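PDB 4XA9: gala protein type 1, 3 or 4 from Legionella pneumophila subsp. pneumophila, which probably binds small GTPases and may act as a GTPase activator, through a leucine-rich repeat scaffold. Local coordinates for residues 186-200 against 210-223. Sequence-based numbering, arbitrary orientation.
Sequences NQLTLLILGKNAITD and TSLSTLHLGSNQIT
Asn-220 reaches back to the preceding coil and satisfies the backbone of residues 186-200 with both ends of its amide. With CG anti to its own carbonyl carbon (chi1 -79°), the group turns inward: ND2 gives a nearly straight bond, 2.9 Å, to Leu-193 O, which lies in the amide plane, and a second bond to Leu-217 O in its own turn. OD1 takes the N-H of Ile-198 at 3.1 Å, the donor standing above the carbonyl plane, and a weak one from the backbone N of Asn-196. Four bonds thus fix the rotation of a buried amide, and Asn-196 repeats the theme toward the preceding turn, its OD1 accepting from Cys-172 N.

Upstream, strands 190-192 and 214-216 run parallel, 3° apart. On the face of Leu-191 and Leu-215 the packing is tight and apolar: Leu-212 CD2 meets Leu-191 CB at 3.6 Å, while Leu-217 CD2 touches both Leu-193 CB and Ile-198 CD1, the isoleucine crossing it at about a right angle. Phe-206 of helix 203-207 packs against Leu-191, Leu-212, Leu-215 and Leu-217.

The other face is mixed, polar and apolar. Leu-190 lies alongside Thr-214, and Ile-192 CD1 approaches His-216 ND1 obliquely at 3.7 Å; the imidazole is spoken for by Asp-238 at NE2 and, at ND1, by the backbone of another protein's chain. Looser are the solvent margins, where one water joins Asn-186 OD1 to Thr-210 N, both residues exposed, and another bridges Asn-196 O and Ser-219 O. At the far end Asp-200 OD1 receives Thr-223 N on its syn side at 2.8 Å, just before helix 224-230.

The two strands and helix 203-207 between them form a beta-alpha-beta unit; stacked asparagines, inward leucines and one short parallel strand per turn are the signature of the leucine-rich repeat solenoid.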
loop_
_atom_site.group_PDB
_atom_site.type_symbol
_atom_site.label_atom_id
_atom_site.label_comp_id
_atom_site.label_asym_id
_atom_site.label_seq_id
_atom_site.Cartn_x
_atom_site.Cartn_y
_atom_site.Cartn_z
ATOM N N ASN A 186 18.085 2.805 21.313
ATOM C CA ASN A 186 17.783 3.963 22.151
ATOM C C ASN A 186 17.657 5.282 21.402
ATOM O O ASN A 186 17.641 6.340 22.022
ATOM C CB ASN A 186 18.852 4.121 23.236
ATOM C CG ASN A 186 18.861 2.968 24.214
ATOM O OD1 ASN A 186 17.992 2.875 25.081
ATOM N ND2 ASN A 186 19.850 2.089 24.090
ATOM N N GLN A 187 17.563 5.234 20.076
ATOM C CA GLN A 187 17.450 6.468 19.299
ATOM C C GLN A 187 16.093 6.620 18.614
ATOM O O GLN A 187 15.586 7.735 18.477
ATOM C CB GLN A 187 18.565 6.553 18.252
ATOM C CG GLN A 187 19.947 6.765 18.837
ATOM C CD GLN A 187 20.548 5.489 19.376
ATOM O OE1 GLN A 187 20.401 4.420 18.779
ATOM N NE2 GLN A 187 21.225 5.588 20.513
ATOM N N LEU A 188 15.513 5.504 18.182
ATOM C CA LEU A 188 14.216 5.523 17.502
ATOM C C LEU A 188 13.122 6.162 18.352
ATOM O O LEU A 188 12.937 5.808 19.517
ATOM C CB LEU A 188 13.792 4.102 17.123
ATOM C CG LEU A 188 14.613 3.360 16.070
ATOM C CD1 LEU A 188 14.103 1.930 15.955
ATOM C CD2 LEU A 188 14.524 4.070 14.723
ATOM N N THR A 189 12.401 7.105 17.758
ATOM C CA THR A 189 11.270 7.742 18.423
ATOM C C THR A 189 9.954 7.278 17.810
ATOM O O THR A 189 8.896 7.414 18.410
ATOM C CB THR A 189 11.349 9.275 18.332
ATOM O OG1 THR A 189 11.315 9.676 16.957
ATOM C CG2 THR A 189 12.627 9.783 18.977
ATOM N N LEU A 190 10.036 6.728 16.607
ATOM C CA LEU A 190 8.877 6.196 15.908
ATOM C C LEU A 190 9.276 4.885 15.248
ATOM O O LEU A 190 10.250 4.825 14.504
ATOM C CB LEU A 190 8.349 7.206 14.878
ATOM C CG LEU A 190 7.010 6.941 14.180
ATOM C CD1 LEU A 190 6.343 8.239 13.751
ATOM C CD2 LEU A 190 7.219 6.068 12.976
ATOM N N LEU A 191 8.532 3.829 15.539
ATOM C CA LEU A 191 8.811 2.526 14.955
ATOM C C LEU A 191 7.507 1.855 14.547
ATOM O O LEU A 191 6.572 1.743 15.338
ATOM C CB LEU A 191 9.596 1.651 15.942
ATOM C CG LEU A 191 9.971 0.214 15.560
ATOM C CD1 LEU A 191 10.840 0.172 14.307
ATOM C CD2 LEU A 191 10.682 -0.455 16.733
ATOM N N ILE A 192 7.440 1.433 13.293
ATOM C CA ILE A 192 6.254 0.765 12.785
ATOM C C ILE A 192 6.649 -0.596 12.242
ATOM O O ILE A 192 7.475 -0.689 11.328
ATOM C CB ILE A 192 5.564 1.602 11.695
ATOM C CG1 ILE A 192 5.085 2.935 12.290
ATOM C CG2 ILE A 192 4.407 0.820 11.065
ATOM C CD1 ILE A 192 4.318 3.833 11.309
ATOM N N LEU A 193 6.066 -1.642 12.822
ATOM C CA LEU A 193 6.383 -3.020 12.469
ATOM C C LEU A 193 5.123 -3.855 12.309
ATOM O O LEU A 193 5.008 -4.940 12.887
ATOM C CB LEU A 193 7.288 -3.660 13.530
ATOM C CG LEU A 193 8.726 -3.137 13.623
ATOM C CD1 LEU A 193 9.417 -3.666 14.872
ATOM C CD2 LEU A 193 9.514 -3.519 12.373
ATOM N N GLY A 194 4.188 -3.372 11.535
ATOM C CA GLY A 194 2.968 -4.060 11.273
ATOM C C GLY A 194 3.113 -5.232 10.318
ATOM O O GLY A 194 4.030 -5.295 9.570
ATOM N N LYS A 195 2.164 -6.133 10.463
ATOM C CA LYS A 195 2.101 -7.252 9.432
ATOM C C LYS A 195 3.373 -8.138 9.402
ATOM O O LYS A 195 3.908 -8.446 8.331
ATOM C CB LYS A 195 1.724 -6.776 8.100
ATOM C CG LYS A 195 0.997 -7.708 7.189
ATOM C CD LYS A 195 -0.422 -7.911 7.585
ATOM C CE LYS A 195 -1.157 -8.690 6.534
ATOM N NZ LYS A 195 -2.034 -7.767 5.781
ATOM N N ASN A 196 3.990 -8.418 10.527
ATOM C CA ASN A 196 5.184 -9.210 10.613
ATOM C C ASN A 196 4.849 -10.485 11.433
ATOM O O ASN A 196 3.767 -10.890 11.448
ATOM C CB ASN A 196 6.330 -8.421 11.208
ATOM C CG ASN A 196 6.994 -7.491 10.205
ATOM O OD1 ASN A 196 7.312 -7.879 9.124
ATOM N ND2 ASN A 196 7.157 -6.262 10.590
ATOM N N ALA A 197 5.815 -11.086 12.091
ATOM C CA ALA A 197 5.557 -12.272 12.909
ATOM C C ALA A 197 5.950 -12.031 14.356
ATOM O O ALA A 197 6.555 -12.889 14.993
ATOM C CB ALA A 197 6.304 -13.480 12.362
ATOM N N ILE A 198 5.611 -10.860 14.872
ATOM C CA ILE A 198 6.024 -10.475 16.214
ATOM C C ILE A 198 5.027 -10.974 17.259
ATOM O O ILE A 198 3.814 -10.896 17.056
ATOM C CB ILE A 198 6.198 -8.949 16.292
ATOM C CG1 ILE A 198 7.256 -8.509 15.272
ATOM C CG2 ILE A 198 6.574 -8.498 17.689
ATOM C CD1 ILE A 198 7.469 -7.032 15.216
ATOM N N THR A 199 5.533 -11.502 18.371
ATOM C CA THR A 199 4.649 -12.062 19.396
ATOM C C THR A 199 4.786 -11.330 20.723
ATOM O O THR A 199 5.450 -10.296 20.806
ATOM C CB THR A 199 4.921 -13.562 19.644
ATOM O OG1 THR A 199 6.167 -13.718 20.341
ATOM C CG2 THR A 199 4.971 -14.324 18.327
ATOM N N ASP A 200 4.155 -11.881 21.758
ATOM C CA ASP A 200 4.257 -11.344 23.112
ATOM C C ASP A 200 5.692 -11.326 23.629
ATOM O O ASP A 200 6.017 -10.560 24.529
ATOM C CB ASP A 200 3.385 -12.151 24.085
ATOM C CG ASP A 200 1.905 -11.912 23.880
ATOM O OD1 ASP A 200 1.541 -10.903 23.236
ATOM O OD2 ASP A 200 1.103 -12.728 24.373
ATOM N N THR A 210 13.044 3.222 26.186
ATOM C CA THR A 210 12.904 4.565 26.743
ATOM C C THR A 210 12.897 5.671 25.686
ATOM O O THR A 210 12.771 6.847 26.021
ATOM C CB THR A 210 14.035 4.875 27.737
ATOM O OG1 THR A 210 15.302 4.734 27.079
ATOM C CG2 THR A 210 13.974 3.934 28.940
ATOM N N SER A 211 13.011 5.300 24.416
ATOM C CA SER A 211 13.140 6.288 23.346
ATOM C C SER A 211 11.848 6.474 22.550
ATOM O O SER A 211 11.483 7.593 22.195
ATOM C CB SER A 211 14.279 5.897 22.396
ATOM O OG SER A 211 13.993 4.687 21.708
ATOM N N LEU A 212 11.155 5.373 22.273
ATOM C CA LEU A 212 9.939 5.414 21.459
ATOM C C LEU A 212 8.801 6.246 22.057
ATOM O O LEU A 212 8.506 6.140 23.249
ATOM C CB LEU A 212 9.434 3.990 21.226
ATOM C CG LEU A 212 10.299 3.062 20.379
ATOM C CD1 LEU A 212 9.709 1.657 20.421
ATOM C CD2 LEU A 212 10.399 3.569 18.935
ATOM N N SER A 213 8.155 7.056 21.220
ATOM C CA SER A 213 6.889 7.692 21.593
ATOM C C SER A 213 5.773 7.242 20.647
ATOM O O SER A 213 4.590 7.410 20.936
ATOM C CB SER A 213 7.016 9.218 21.595
ATOM O OG SER A 213 7.286 9.717 20.301
ATOM N N THR A 214 6.161 6.663 19.517
ATOM C CA THR A 214 5.211 6.009 18.626
ATOM C C THR A 214 5.645 4.570 18.355
ATOM O O THR A 214 6.801 4.320 18.004
ATOM C CB THR A 214 5.074 6.751 17.280
ATOM O OG1 THR A 214 4.564 8.071 17.507
ATOM C CG2 THR A 214 4.123 5.999 16.351
ATOM N N LEU A 215 4.721 3.628 18.523
ATOM C CA LEU A 215 4.994 2.223 18.229
ATOM C C LEU A 215 3.768 1.555 17.611
ATOM O O LEU A 215 2.730 1.436 18.258
ATOM C CB LEU A 215 5.425 1.480 19.503
ATOM C CG LEU A 215 5.692 -0.031 19.421
ATOM C CD1 LEU A 215 6.786 -0.344 18.416
ATOM C CD2 LEU A 215 6.058 -0.607 20.800
ATOM N N HIS A 216 3.886 1.140 16.352
ATOM C CA HIS A 216 2.805 0.441 15.660
ATOM C C HIS A 216 3.169 -1.021 15.455
ATOM O O HIS A 216 4.152 -1.337 14.778
ATOM C CB HIS A 216 2.503 1.093 14.306
ATOM C CG HIS A 216 1.886 2.455 14.407
ATOM N ND1 HIS A 216 1.345 3.106 13.317
ATOM C CD2 HIS A 216 1.728 3.290 15.461
ATOM C CE1 HIS A 216 0.877 4.283 13.697
ATOM N NE2 HIS A 216 1.096 4.419 14.993
ATOM N N LEU A 217 2.369 -1.908 16.035
ATOM C CA LEU A 217 2.606 -3.343 15.940
ATOM C C LEU A 217 1.359 -4.081 15.470
ATOM O O LEU A 217 1.109 -5.220 15.872
ATOM C CB LEU A 217 3.061 -3.903 17.295
ATOM C CG LEU A 217 4.466 -3.502 17.756
ATOM C CD1 LEU A 217 4.707 -3.914 19.206
ATOM C CD2 LEU A 217 5.505 -4.133 16.845
ATOM N N GLY A 218 0.573 -3.426 14.624
ATOM C CA GLY A 218 -0.659 -4.015 14.131
ATOM C C GLY A 218 -0.463 -5.313 13.361
ATOM O O GLY A 218 0.607 -5.556 12.799
ATOM N N SER A 219 -1.495 -6.150 13.361
ATOM C CA SER A 219 -1.520 -7.373 12.567
ATOM C C SER A 219 -0.283 -8.237 12.758
ATOM O O SER A 219 0.331 -8.680 11.787
ATOM C CB SER A 219 -1.686 -7.037 11.084
ATOM O OG SER A 219 -2.932 -6.409 10.859
ATOM N N ASN A 220 0.094 -8.447 14.013
ATOM C CA ASN A 220 1.119 -9.417 14.340
ATOM C C ASN A 220 0.460 -10.554 15.115
ATOM O O ASN A 220 -0.700 -10.876 14.855
ATOM C CB ASN A 220 2.258 -8.770 15.130
ATOM C CG ASN A 220 3.217 -7.983 14.236
ATOM O OD1 ASN A 220 4.033 -8.571 13.535
ATOM N ND2 ASN A 220 3.139 -6.660 14.285
ATOM N N GLN A 221 1.178 -11.151 16.064
ATOM C CA GLN A 221 0.648 -12.280 16.828
ATOM C C GLN A 221 0.514 -11.933 18.315
ATOM O O GLN A 221 0.447 -12.816 19.166
ATOM C CB GLN A 221 1.549 -13.506 16.667
ATOM C CG GLN A 221 1.772 -13.948 15.231
ATOM C CD GLN A 221 2.811 -15.056 15.124
ATOM O OE1 GLN A 221 3.023 -15.825 16.065
ATOM N NE2 GLN A 221 3.478 -15.129 13.976
ATOM N N ILE A 222 0.488 -10.642 18.620
ATOM C CA ILE A 222 0.473 -10.187 20.004
ATOM C C ILE A 222 -0.885 -10.494 20.644
ATOM O O ILE A 222 -1.922 -10.338 20.002
ATOM C CB ILE A 222 0.805 -8.682 20.068
ATOM C CG1 ILE A 222 2.203 -8.447 19.486
ATOM C CG2 ILE A 222 0.700 -8.143 21.488
ATOM C CD1 ILE A 222 2.584 -6.982 19.342
ATOM N N THR A 223 -0.878 -10.963 21.891
ATOM C CA THR A 223 -2.126 -11.277 22.583
ATOM C C THR A 223 -2.460 -10.183 23.592
ATOM O O THR A 223 -1.788 -9.157 23.641
ATOM C CB THR A 223 -2.056 -12.635 23.312
ATOM O OG1 THR A 223 -1.238 -12.516 24.485
ATOM C CG2 THR A 223 -1.482 -13.709 22.398
HETATM O O HOH W 1 15.379 2.137 24.485
HETATM O O HOH W 2 6.614 9.883 17.638
HETATM O O HOH W 3 1.640 -10.650 9.836
HETATM O O HOH W 4 1.822 -12.983 11.838
HETATM O O HOH W 5 2.026 -13.822 21.279
#